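Local coordinates for protein acid phosphatase (Bacillus anthracis, PDB 2I33) that probably hydrolyses phosphate monoesters as a magnesium-dependent class C acid phosphatase of the HAD superfamily, at residues 46-51 with 174-179; 60-65 with 116-121. One frame throughout, in Å; residues are numbered along the deposited sequence.

Contact 1: residues 46-51 with 174-179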
loop_
_atom_site.group_PDB
_atom_site.type_symbol
_atom_site.label_atom_id
_atom_site.label_comp_id
_atom_site.label_asym_id
_atom_site.label_seq_id
_atom_site.Cartn_x
_atom_site.Cartn_y
_atom_site.Cartn_z
ATOM N N LEU A 46 -9.916 14.891 4.081
ATOM C CA LEU A 46 -9.242 16.172 4.201
ATOM C C LEU A 46 -9.298 16.900 2.875
ATOM O O LEU A 46 -9.623 18.073 2.812
ATOM C CB LEU A 46 -7.790 15.938 4.569
ATOM C CG LEU A 46 -6.898 17.168 4.669
ATOM C CD1 LEU A 46 -7.133 17.867 5.959
ATOM C CD2 LEU A 46 -5.439 16.698 4.579
ATOM N N LYS A 47 -8.994 16.179 1.803
ATOM C CA LYS A 47 -8.983 16.792 0.501
ATOM C C LYS A 47 -10.391 17.109 0.015
ATOM O O LYS A 47 -10.592 18.086 -0.700
ATOM C CB LYS A 47 -8.231 15.904 -0.470
ATOM C CG LYS A 47 -6.751 15.765 -0.115
ATOM C CD LYS A 47 -5.989 17.060 -0.290
ATOM C CE LYS A 47 -4.518 16.943 0.068
ATOM N NZ LYS A 47 -3.840 18.254 -0.005
ATOM N N LEU A 48 -11.369 16.309 0.428
ATOM C CA LEU A 48 -12.759 16.624 0.099
ATOM C C LEU A 48 -13.150 17.961 0.726
ATOM O O LEU A 48 -13.659 18.840 0.070
ATOM C CB LEU A 48 -13.700 15.529 0.576
ATOM C CG LEU A 48 -15.168 15.779 0.261
ATOM C CD1 LEU A 48 -15.402 15.929 -1.237
ATOM C CD2 LEU A 48 -16.068 14.687 0.837
ATOM N N ASP A 49 -12.875 18.126 2.009
ATOM C CA ASP A 49 -13.182 19.389 2.662
ATOM C C ASP A 49 -12.502 20.585 1.992
ATOM O O ASP A 49 -13.099 21.635 1.832
ATOM C CB ASP A 49 -12.747 19.335 4.105
ATOM C CG ASP A 49 -13.658 18.483 4.960
ATOM O OD1 ASP A 49 -14.805 18.183 4.548
ATOM O OD2 ASP A 49 -13.234 18.164 6.085
ATOM N N ALA A 50 -11.238 20.385 1.624
ATOM C CA ALA A 50 -10.449 21.431 0.975
ATOM C C ALA A 50 -11.105 21.824 -0.339
ATOM O O ALA A 50 -11.199 23.004 -0.661
ATOM C CB ALA A 50 -9.057 20.924 0.696
ATOM N N ALA A 51 -11.524 20.806 -1.093
ATOM C CA ALA A 51 -12.146 21.023 -2.387
ATOM C C ALA A 51 -13.467 21.752 -2.254
ATOM O O ALA A 51 -13.773 22.639 -3.052
ATOM C CB ALA A 51 -12.367 19.719 -3.079
ATOM N N ILE A 174 -15.418 16.420 -10.572
ATOM C CA ILE A 174 -14.965 15.306 -9.777
ATOM C C ILE A 174 -13.794 15.813 -9.004
ATOM O O ILE A 174 -12.778 16.162 -9.584
ATOM C CB ILE A 174 -14.547 14.104 -10.616
ATOM C CG1 ILE A 174 -15.720 13.681 -11.523
ATOM C CG2 ILE A 174 -14.100 12.974 -9.690
ATOM C CD1 ILE A 174 -15.317 12.660 -12.602
ATOM N N VAL A 175 -13.924 15.880 -7.692
ATOM C CA VAL A 175 -12.853 16.484 -6.932
ATOM C C VAL A 175 -11.824 15.481 -6.431
ATOM O O VAL A 175 -10.723 15.880 -6.025
ATOM C CB VAL A 175 -13.391 17.323 -5.766
ATOM C CG1 VAL A 175 -14.233 18.481 -6.278
ATOM C CG2 VAL A 175 -14.190 16.466 -4.802
ATOM N N LEU A 176 -12.194 14.193 -6.444
ATOM C CA LEU A 176 -11.328 13.119 -5.988
ATOM C C LEU A 176 -11.669 11.838 -6.692
ATOM O O LEU A 176 -12.832 11.577 -6.999
ATOM C CB LEU A 176 -11.532 12.892 -4.502
ATOM C CG LEU A 176 -11.034 13.962 -3.533
ATOM C CD1 LEU A 176 -11.631 13.666 -2.169
ATOM C CD2 LEU A 176 -9.521 13.939 -3.509
ATOM N N PHE A 177 -10.622 11.042 -6.931
ATOM C CA PHE A 177 -10.734 9.674 -7.394
ATOM C C PHE A 177 -10.072 8.767 -6.397
ATOM O O PHE A 177 -9.003 9.089 -5.904
ATOM C CB PHE A 177 -9.965 9.506 -8.691
ATOM C CG PHE A 177 -10.491 10.330 -9.788
ATOM C CD1 PHE A 177 -11.415 9.812 -10.679
ATOM C CD2 PHE A 177 -10.098 11.647 -9.923
ATOM C CE1 PHE A 177 -11.917 10.581 -11.683
ATOM C CE2 PHE A 177 -10.610 12.431 -10.943
ATOM C CZ PHE A 177 -11.515 11.875 -11.830
ATOM N N PHE A 178 -10.706 7.636 -6.146
ATOM C CA PHE A 178 -10.202 6.622 -5.215
ATOM C C PHE A 178 -10.004 5.317 -5.960
ATOM O O PHE A 178 -10.915 4.861 -6.648
ATOM C CB PHE A 178 -11.191 6.378 -4.058
ATOM C CG PHE A 178 -11.357 7.583 -3.156
ATOM C CD1 PHE A 178 -10.714 7.638 -1.950
ATOM C CD2 PHE A 178 -12.121 8.657 -3.559
ATOM C CE1 PHE A 178 -10.853 8.736 -1.143
ATOM C CE2 PHE A 178 -12.265 9.765 -2.766
ATOM C CZ PHE A 178 -11.623 9.802 -1.551
ATOM N N GLY A 179 -8.854 4.675 -5.780
ATOM C CA GLY A 179 -8.699 3.372 -6.413
ATOM C C GLY A 179 -7.448 2.632 -5.985
ATOM O O GLY A 179 -6.609 3.182 -5.308
#
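Lys47 meets Leu176 through the aliphatic root of its side chain: Lys47 CB lies 3.8 Å from Leu176 CD2. CG lies anti to the carbonyl carbon (chi1 -65°); the chain bends at chi2, its end leads away from the strand, and NZ forms a salt bridge with Glu209. A lysine suits this margin because its methylenes can cover a leucine while the charge finds a partner elsewhere. Leu46 and Lys47 also pack on Leu46 of the second subunit. Next comes Leu48, which is buried and works in two directions. Its backbone N is 3.7 Å from Leu176 CD1, a methyl group pressed against the helix backbone, and its CD1 reaches 3.8 Å to Val175 CG2, the two side chains crossing obliquely. One turn after Lys47, Ala51 points at the strand, its CB 3.7 Å from Val175 CB and also close to both valine methyls. A single methyl here lets the branched Val175 come close to the helix, and their CA atoms are 6.5 Å apart. The interface is apolar and modest, 196 Å² in all. The axis of helical segment 46-51 runs nearly antiparallel to that of strand segment 174-179 (168°, 8.4 Å at closest). Helix 31-54 is thus part of the helical layer over the parallel sheet of the HAD alpha/beta fold, and strand 172-179, which it covers, lies between strands 59-64 and 211-213.

Contact 2: residues 60-65 with 116-121. With MG (magnesium ion), chain C.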
loop_
_atom_site.group_PDB
_atom_site.type_symbol
_atom_site.label_atom_id
_atom_site.label_comp_id
_atom_site.label_asym_id
_atom_site.label_seq_id
_atom_site.Cartn_x
_atom_site.Cartn_y
_atom_site.Cartn_z
ATOM N N PRO A 60 -20.274 19.090 -6.920
ATOM C CA PRO A 60 -19.138 18.214 -6.676
ATOM C C PRO A 60 -19.488 16.726 -6.726
ATOM O O PRO A 60 -20.577 16.308 -6.322
ATOM C CB PRO A 60 -18.674 18.609 -5.265
ATOM C CG PRO A 60 -19.829 19.313 -4.661
ATOM C CD PRO A 60 -20.650 19.885 -5.739
ATOM N N ALA A 61 -18.536 15.929 -7.191
ATOM C CA ALA A 61 -18.630 14.477 -7.087
ATOM C C ALA A 61 -17.296 13.875 -6.693
ATOM O O ALA A 61 -16.250 14.507 -6.813
ATOM C CB ALA A 61 -19.070 13.858 -8.377
ATOM N N ILE A 62 -17.368 12.661 -6.200
ATOM C CA ILE A 62 -16.192 11.817 -6.096
ATOM C C ILE A 62 -16.469 10.519 -6.822
ATOM O O ILE A 62 -17.629 10.143 -7.045
ATOM C CB ILE A 62 -15.790 11.521 -4.640
ATOM C CG1 ILE A 62 -16.856 10.672 -3.947
ATOM C CG2 ILE A 62 -15.496 12.846 -3.913
ATOM C CD1 ILE A 62 -16.421 10.214 -2.585
ATOM N N VAL A 63 -15.384 9.887 -7.238
ATOM C CA VAL A 63 -15.417 8.650 -7.967
ATOM C C VAL A 63 -14.585 7.640 -7.218
ATOM O O VAL A 63 -13.493 7.962 -6.801
ATOM C CB VAL A 63 -14.817 8.845 -9.354
ATOM C CG1 VAL A 63 -14.451 7.499 -9.986
ATOM C CG2 VAL A 63 -15.777 9.645 -10.209
ATOM N N LEU A 64 -15.128 6.449 -7.061
ATOM C CA LEU A 64 -14.404 5.348 -6.480
ATOM C C LEU A 64 -14.525 4.099 -7.304
ATOM O O LEU A 64 -15.582 3.762 -7.828
ATOM C CB LEU A 64 -14.925 5.013 -5.094
ATOM C CG LEU A 64 -15.077 6.181 -4.130
ATOM C CD1 LEU A 64 -16.508 6.718 -4.126
ATOM C CD2 LEU A 64 -14.674 5.750 -2.748
ATOM N N ASP A 65 -13.422 3.369 -7.382
ATOM C CA ASP A 65 -13.456 2.013 -7.810
ATOM C C ASP A 65 -14.167 1.202 -6.712
ATOM O O ASP A 65 -14.303 1.679 -5.592
ATOM C CB ASP A 65 -11.992 1.580 -7.962
ATOM C CG ASP A 65 -11.838 0.167 -8.244
ATOM O OD1 ASP A 65 -12.484 -0.325 -9.194
ATOM O OD2 ASP A 65 -11.071 -0.461 -7.454
ATOM N N LYS A 116 -22.336 15.793 3.103
ATOM C CA LYS A 116 -21.920 17.096 2.574
ATOM C C LYS A 116 -22.631 17.434 1.286
ATOM O O LYS A 116 -22.390 18.488 0.695
ATOM C CB LYS A 116 -20.412 17.115 2.334
ATOM C CG LYS A 116 -19.541 16.985 3.599
ATOM C CD LYS A 116 -19.877 18.085 4.594
ATOM C CE LYS A 116 -18.669 18.717 5.271
ATOM N NZ LYS A 116 -18.884 20.152 5.604
ATOM N N GLY A 117 -23.514 16.537 0.850
ATOM C CA GLY A 117 -24.265 16.745 -0.361
ATOM C C GLY A 117 -23.503 16.440 -1.636
ATOM O O GLY A 117 -23.925 16.863 -2.728
ATOM N N VAL A 118 -22.404 15.713 -1.498
ATOM C CA VAL A 118 -21.528 15.386 -2.610
ATOM C C VAL A 118 -21.991 14.053 -3.201
ATOM O O VAL A 118 -22.144 13.049 -2.487
ATOM C CB VAL A 118 -20.052 15.312 -2.151
ATOM C CG1 VAL A 118 -19.134 14.770 -3.259
ATOM C CG2 VAL A 118 -19.565 16.675 -1.653
ATOM N N ASP A 119 -22.163 14.040 -4.509
ATOM C CA ASP A 119 -22.511 12.824 -5.208
ATOM C C ASP A 119 -21.342 11.845 -5.288
ATOM O O ASP A 119 -20.187 12.228 -5.451
ATOM C CB ASP A 119 -23.026 13.122 -6.625
ATOM C CG ASP A 119 -24.471 13.611 -6.639
ATOM O OD1 ASP A 119 -25.246 13.154 -5.763
ATOM O OD2 ASP A 119 -24.830 14.420 -7.544
ATOM N N ILE A 120 -21.677 10.569 -5.172
ATOM C CA ILE A 120 -20.704 9.489 -5.248
ATOM C C ILE A 120 -20.968 8.680 -6.498
ATOM O O ILE A 120 -22.108 8.289 -6.768
ATOM C CB ILE A 120 -20.864 8.574 -4.027
ATOM C CG1 ILE A 120 -20.597 9.396 -2.754
ATOM C CG2 ILE A 120 -19.973 7.344 -4.132
ATOM C CD1 ILE A 120 -21.133 8.750 -1.509
ATOM N N TYR A 121 -19.910 8.411 -7.265
ATOM C CA TYR A 121 -19.988 7.489 -8.395
ATOM C C TYR A 121 -19.034 6.358 -8.199
ATOM O O TYR A 121 -17.853 6.566 -7.976
ATOM C CB TYR A 121 -19.730 8.189 -9.705
ATOM C CG TYR A 121 -20.861 9.144 -9.885
ATOM C CD1 TYR A 121 -22.073 8.710 -10.391
ATOM C CD2 TYR A 121 -20.764 10.456 -9.435
ATOM C CE1 TYR A 121 -23.152 9.577 -10.486
ATOM C CE2 TYR A 121 -21.807 11.314 -9.524
ATOM C CZ TYR A 121 -23.000 10.886 -10.048
ATOM O OH TYR A 121 -24.041 11.784 -10.134
HETATM MG MG MG C . -10.071 -2.213 -7.985
HETATM O O HOH W 1 -11.571 -3.102 -9.323
HETATM O O HOH W 2 -9.354 -1.161 -9.682
HETATM O O HOH W 3 -9.004 -3.691 -8.229
#
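In the parallel sheet of the HAD fold, strand 60-64 pairs with strand 119-121, and the first of these leads to Asp65, the opening aspartate of the DxDx(T/V) pattern. Ile62 turns both its backbone N and its O toward 119-121: N donates to Asp119 O at 2.9 Å, and O accepts from Tyr121 N at 2.9 Å. Leu64 N to Tyr121 O continues the ladder, whereas Asp119 N to Pro60 O, at 3.3 Å, is weak. Proline suits the start of the pairing, where its carbonyl accepts and no N-H is required. Ile62 CG1 and Ile120 CG1 run alongside one another, 4.1 Å apart, and Leu64 CD1 approaches Ile120 CG2 to 3.5 Å; helix 106-115 packs on Ile62 and Leu64, so branched aliphatic residues fit this face. Across the sheet, small Ala61 leaves room for Tyr121, whose ring edge receives Ala61 CB in plane, 3.9 Å from CE2. Beyond the strand, Asp65 has CG anti to its backbone N (chi1 173°) and shares magnesium with Asp67 and Asp180. Asp65 OD2 bonds the metal at 2.1 Å, while OD1 accepts a 2.9 Å hydrogen bond from water 1, itself a magnesium ligand.

Strand 59-64 joins the two contacts. It is one partner in contact 2 and lies beside strand 172-179 of contact 1, where Val175 N to Ala61 O, at 2.8 Å, is a probable hydrogen bond. Contact 2 is the more buried, with backbone bonds fixing the register of neighbouring strands and the residue just past the C-terminal end of strand 59-64 binding the metal. Contact 1 lies partly buried at the sheet's helical cover, where the contact is apolar packing, with one leucine methyl also resting on the helix backbone, and the helix also faces the second subunit. Helix 31-54 serves both, since its Leu52 packs on Pro60 and Val118. Both segments of contact 2 fall in sequence between the two segments of contact 1.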